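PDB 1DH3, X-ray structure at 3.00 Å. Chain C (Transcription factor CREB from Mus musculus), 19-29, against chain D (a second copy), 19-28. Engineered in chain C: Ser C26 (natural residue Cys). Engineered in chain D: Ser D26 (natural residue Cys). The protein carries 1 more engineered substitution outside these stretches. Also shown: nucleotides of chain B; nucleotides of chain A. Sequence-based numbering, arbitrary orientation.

Chain C, residues 19-29: KKKEYVKSLEN
Chain D, residues 19-28: KKKEYVKSLE

How do the two backbones lie? Both stretches are helical throughout, each continuing beyond its ends, and they run in the same general sense, with N-to-C directions 41° apart and axes approaching to 9.9 Å. Identical residues face each other: Val C24 CA lies 6.7 Å from Val D24 CA, and Leu C27 CA lies 6.6 Å from Leu D27 CA. Backbone hydrogen bonds, mostly from N to the carbonyl O four residues earlier, hold the turns, such as Leu C27 N to Tyr C23 O, 3.0 Å.

Which bumps fill which hollows? Leu D27 (chi1 -89°, m) is the main knob. Its CD1 sits 3.5 Å from Leu C27 CB, 3.4 Å from Glu C28 N and 4.2 Å from Val C24 O, so the methyl beds against the backbone of chain C as well as its side chains. Leu C27 (chi1 m, chi2 t) in turn brings its CD1 to 4.4 Å from Val D24 CG2. That same CG2 lies 4.2 Å from Tyr C23 CE2, obliquely to the ring, so one valine methyl touches both tyrosine and leucine. Contact between these apolar groups removes part of their surface from water.

What borders this apolar seam? Tyr C23 (chi1 t, chi2 61°) donates a very short hydrogen bond from OH to Glu D28 OE2, 2.4 Å, with the carboxylate at the ring edge. Glu D28 (chi1 m) leaves its backbone sideways, yet its end reaches across. Tyr D23 (chi1 157°, t) and Glu C28 (m, t) meet in the corresponding place, but OH and OE2 are modelled too close for a sound bond.

What happens toward the N-terminal end? The CA-to-CB bonds of Lys C20 and Lys D20 both point toward the partner stretch. Lys C20 NZ lies 3.7 Å from Lys D20 CD and 4.6 Å from Lys D20 NZ, a proximity of like charges. The CA-to-CB bond of Lys D21 points away from the partner stretch, and its NZ donates a hydrogen bond to OP1 of DA10 in chain B, 3.2 Å.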

# COMPACT_ATOMS: atom_id res chain seq x y z
N LYS C 19 -8.06 9.19 -10.46
CA LYS C 19 -6.67 8.83 -10.34
C LYS C 19 -6.47 8.39 -8.89
O LYS C 19 -5.74 7.44 -8.64
CB LYS C 19 -5.74 10.04 -10.59
CG LYS C 19 -6.06 11.08 -11.70
CD LYS C 19 -4.93 11.22 -12.79
CE LYS C 19 -3.70 12.16 -12.45
NZ LYS C 19 -2.68 12.52 -13.56
N LYS C 20 -7.13 9.07 -7.94
CA LYS C 20 -7.00 8.76 -6.53
C LYS C 20 -7.36 7.36 -6.40
O LYS C 20 -6.57 6.60 -5.96
CB LYS C 20 -7.98 9.52 -5.63
CG LYS C 20 -7.35 10.43 -4.56
CD LYS C 20 -7.69 9.85 -3.20
CE LYS C 20 -7.41 10.78 -2.04
NZ LYS C 20 -8.29 10.30 -0.88
N LYS C 21 -8.58 7.09 -6.81
CA LYS C 21 -9.19 5.80 -6.75
C LYS C 21 -8.28 4.73 -7.02
O LYS C 21 -7.97 3.95 -6.12
CB LYS C 21 -10.55 5.66 -7.48
CG LYS C 21 -11.38 4.35 -7.25
CD LYS C 21 -12.99 4.44 -7.42
CE LYS C 21 -13.84 3.42 -6.51
NZ LYS C 21 -14.74 2.39 -7.20
N GLU C 22 -7.82 4.75 -8.23
CA GLU C 22 -6.90 3.74 -8.63
C GLU C 22 -5.73 3.65 -7.72
O GLU C 22 -5.37 2.55 -7.30
CB GLU C 22 -6.43 3.94 -10.08
CG GLU C 22 -6.98 2.86 -11.06
CD GLU C 22 -7.31 3.39 -12.44
OE1 GLU C 22 -6.36 3.54 -13.25
OE2 GLU C 22 -8.53 3.56 -12.72
N TYR C 23 -5.17 4.81 -7.41
CA TYR C 23 -4.02 4.85 -6.53
C TYR C 23 -4.21 4.04 -5.28
O TYR C 23 -3.33 3.23 -4.93
CB TYR C 23 -3.81 6.20 -6.03
CG TYR C 23 -2.62 6.35 -5.15
CD1 TYR C 23 -1.37 6.08 -5.57
CD2 TYR C 23 -2.79 6.94 -3.90
CE1 TYR C 23 -0.27 6.23 -4.73
CE2 TYR C 23 -1.74 7.23 -3.08
CZ TYR C 23 -0.45 6.80 -3.48
OH TYR C 23 0.69 6.97 -2.68
N VAL C 24 -5.36 4.25 -4.61
CA VAL C 24 -5.51 3.47 -3.44
C VAL C 24 -5.61 2.09 -3.86
O VAL C 24 -5.06 1.25 -3.13
CB VAL C 24 -6.54 3.73 -2.51
CG1 VAL C 24 -6.87 5.06 -2.61
CG2 VAL C 24 -7.58 2.82 -2.80
N LYS C 25 -6.21 1.85 -5.02
CA LYS C 25 -6.22 0.43 -5.41
C LYS C 25 -4.81 -0.11 -5.48
O LYS C 25 -4.50 -0.96 -4.65
CB LYS C 25 -7.09 -0.05 -6.56
CG LYS C 25 -8.31 -0.87 -5.89
CD LYS C 25 -9.70 -0.78 -6.57
CE LYS C 25 -9.95 -1.90 -7.62
NZ LYS C 25 -9.57 -1.58 -9.07
N SER C 26 -4.00 0.43 -6.37
CA SER C 26 -2.60 0.06 -6.57
C SER C 26 -1.90 -0.31 -5.29
O SER C 26 -1.26 -1.35 -5.16
CB SER C 26 -1.82 1.25 -7.15
OG SER C 26 -0.64 1.54 -6.41
N LEU C 27 -2.07 0.56 -4.31
CA LEU C 27 -1.45 0.34 -3.03
C LEU C 27 -1.94 -0.90 -2.50
O LEU C 27 -1.14 -1.76 -2.28
CB LEU C 27 -1.82 1.36 -2.03
CG LEU C 27 -1.18 2.52 -2.74
CD1 LEU C 27 -1.69 3.88 -2.22
CD2 LEU C 27 0.32 2.30 -2.70
N GLU C 28 -3.25 -0.98 -2.32
CA GLU C 28 -3.91 -2.13 -1.77
C GLU C 28 -3.32 -3.35 -2.44
O GLU C 28 -3.04 -4.35 -1.79
CB GLU C 28 -5.34 -2.01 -2.17
CG GLU C 28 -6.05 -1.04 -1.32
CD GLU C 28 -7.56 -1.15 -1.40
OE1 GLU C 28 -8.11 -1.38 -2.52
OE2 GLU C 28 -8.13 -1.04 -0.30
N ASN C 29 -3.06 -3.27 -3.73
CA ASN C 29 -2.51 -4.44 -4.34
C ASN C 29 -1.12 -4.83 -3.93
O ASN C 29 -1.02 -5.81 -3.22
CB ASN C 29 -2.69 -4.47 -5.81
CG ASN C 29 -2.59 -5.84 -6.36
OD1 ASN C 29 -3.60 -6.48 -6.77
ND2 ASN C 29 -1.36 -6.33 -6.39
N LYS D 19 -10.51 9.85 7.90
CA LYS D 19 -10.36 8.44 7.77
C LYS D 19 -9.61 8.04 6.57
O LYS D 19 -8.41 7.74 6.75
CB LYS D 19 -11.71 7.70 7.89
CG LYS D 19 -11.91 6.69 9.10
CD LYS D 19 -13.08 6.95 10.11
CE LYS D 19 -12.62 7.18 11.61
NZ LYS D 19 -13.25 6.36 12.79
N LYS D 20 -10.29 8.09 5.42
CA LYS D 20 -9.71 7.71 4.12
C LYS D 20 -8.34 8.22 4.08
O LYS D 20 -7.44 7.54 3.65
CB LYS D 20 -10.44 8.27 2.90
CG LYS D 20 -10.79 7.32 1.69
CD LYS D 20 -11.05 8.20 0.38
CE LYS D 20 -12.09 7.59 -0.61
NZ LYS D 20 -11.73 7.51 -2.09
N LYS D 21 -8.21 9.42 4.59
CA LYS D 21 -6.92 10.00 4.56
C LYS D 21 -5.97 9.18 5.29
O LYS D 21 -4.90 8.82 4.77
CB LYS D 21 -6.86 11.45 5.04
CG LYS D 21 -5.57 12.19 4.60
CD LYS D 21 -5.89 13.66 4.26
CE LYS D 21 -4.79 14.30 3.44
NZ LYS D 21 -4.48 15.68 3.94
N GLU D 22 -6.39 8.87 6.47
CA GLU D 22 -5.55 8.08 7.27
C GLU D 22 -5.29 6.75 6.56
O GLU D 22 -4.13 6.44 6.27
CB GLU D 22 -6.26 7.88 8.55
CG GLU D 22 -6.64 9.16 9.19
CD GLU D 22 -5.99 9.32 10.57
OE1 GLU D 22 -6.25 8.44 11.48
OE2 GLU D 22 -5.19 10.30 10.72
N TYR D 23 -6.31 5.97 6.26
CA TYR D 23 -6.06 4.71 5.62
C TYR D 23 -5.27 4.82 4.34
O TYR D 23 -4.88 3.85 3.73
CB TYR D 23 -7.35 3.94 5.54
CG TYR D 23 -7.41 2.90 4.49
CD1 TYR D 23 -7.41 1.61 4.86
CD2 TYR D 23 -7.53 3.19 3.17
CE1 TYR D 23 -7.55 0.62 3.96
CE2 TYR D 23 -7.61 2.21 2.24
CZ TYR D 23 -7.61 0.92 2.64
OH TYR D 23 -7.73 -0.10 1.74
N VAL D 24 -4.97 5.99 3.88
CA VAL D 24 -4.24 5.73 2.70
C VAL D 24 -2.83 5.90 3.12
O VAL D 24 -1.92 5.23 2.62
CB VAL D 24 -4.71 6.33 1.46
CG1 VAL D 24 -5.31 7.58 1.75
CG2 VAL D 24 -3.56 6.60 0.70
N LYS D 25 -2.66 6.78 4.09
CA LYS D 25 -1.31 7.03 4.63
C LYS D 25 -0.62 5.72 5.03
O LYS D 25 0.43 5.30 4.55
CB LYS D 25 -1.41 7.88 5.90
CG LYS D 25 -0.07 8.32 6.52
CD LYS D 25 0.34 9.82 6.23
CE LYS D 25 -0.82 10.79 5.79
NZ LYS D 25 -1.17 11.92 6.78
N SER D 26 -1.32 5.12 5.96
CA SER D 26 -1.02 3.88 6.57
C SER D 26 -0.59 2.91 5.47
O SER D 26 0.48 2.26 5.58
CB SER D 26 -2.39 3.39 6.93
OG SER D 26 -3.17 3.68 5.76
N LEU D 27 -1.42 2.83 4.42
CA LEU D 27 -1.11 1.93 3.36
C LEU D 27 0.26 2.37 2.82
O LEU D 27 1.22 1.54 2.68
CB LEU D 27 -2.20 1.93 2.28
CG LEU D 27 -3.52 1.10 2.08
CD1 LEU D 27 -3.65 0.38 0.73
CD2 LEU D 27 -4.26 0.36 3.21
N GLU D 28 0.35 3.67 2.59
CA GLU D 28 1.58 4.21 2.06
C GLU D 28 2.69 3.83 2.96
O GLU D 28 3.77 3.78 2.48
CB GLU D 28 1.58 5.74 1.96
CG GLU D 28 0.53 6.50 1.20
CD GLU D 28 1.15 7.72 0.54
OE1 GLU D 28 2.10 8.28 1.13
OE2 GLU D 28 0.72 8.10 -0.56
P DA B 10 -6.64 18.16 2.00
OP1 DA B 10 -5.49 18.48 2.89
OP2 DA B 10 -7.01 16.76 1.66
O5' DA B 10 -7.91 18.95 2.55
C5' DA B 10 -7.84 20.36 2.59
C4' DA B 10 -9.21 20.89 2.29
O4' DA B 10 -9.55 20.53 0.94
C3' DA B 10 -10.30 20.25 3.14
O3' DA B 10 -10.97 21.22 3.92
C2' DA B 10 -11.28 19.65 2.14
C1' DA B 10 -10.94 20.47 0.91
N9 DA B 10 -11.35 19.84 -0.30
C8 DA B 10 -11.00 18.62 -0.77
N7 DA B 10 -11.56 18.33 -1.92
C5 DA B 10 -12.30 19.44 -2.22
C6 DA B 10 -13.12 19.75 -3.30
N6 DA B 10 -13.32 18.94 -4.33
N1 DA B 10 -13.71 20.95 -3.29
C2 DA B 10 -13.49 21.77 -2.25
N3 DA B 10 -12.75 21.58 -1.17
C4 DA B 10 -12.18 20.38 -1.23
P DA A 10 -17.30 5.89 -6.07
OP1 DA A 10 -17.58 4.79 -7.03
OP2 DA A 10 -15.92 6.23 -5.66
O5' DA A 10 -18.04 7.21 -6.59
C5' DA A 10 -19.43 7.20 -6.88
C4' DA A 10 -19.96 8.62 -6.93
O4' DA A 10 -20.02 9.16 -5.58
C3' DA A 10 -19.06 9.56 -7.73
O3' DA A 10 -19.75 9.97 -8.90
C2' DA A 10 -18.75 10.71 -6.76
C1' DA A 10 -19.78 10.55 -5.65
N9 DA A 10 -19.34 11.04 -4.33
C8 DA A 10 -18.29 10.60 -3.57
N7 DA A 10 -18.13 11.24 -2.43
C5 DA A 10 -19.14 12.18 -2.43
C6 DA A 10 -19.51 13.16 -1.50
N6 DA A 10 -18.87 13.36 -0.35
N1 DA A 10 -20.56 13.94 -1.78
C2 DA A 10 -21.21 13.73 -2.93
N3 DA A 10 -20.96 12.84 -3.90
C4 DA A 10 -19.90 12.08 -3.59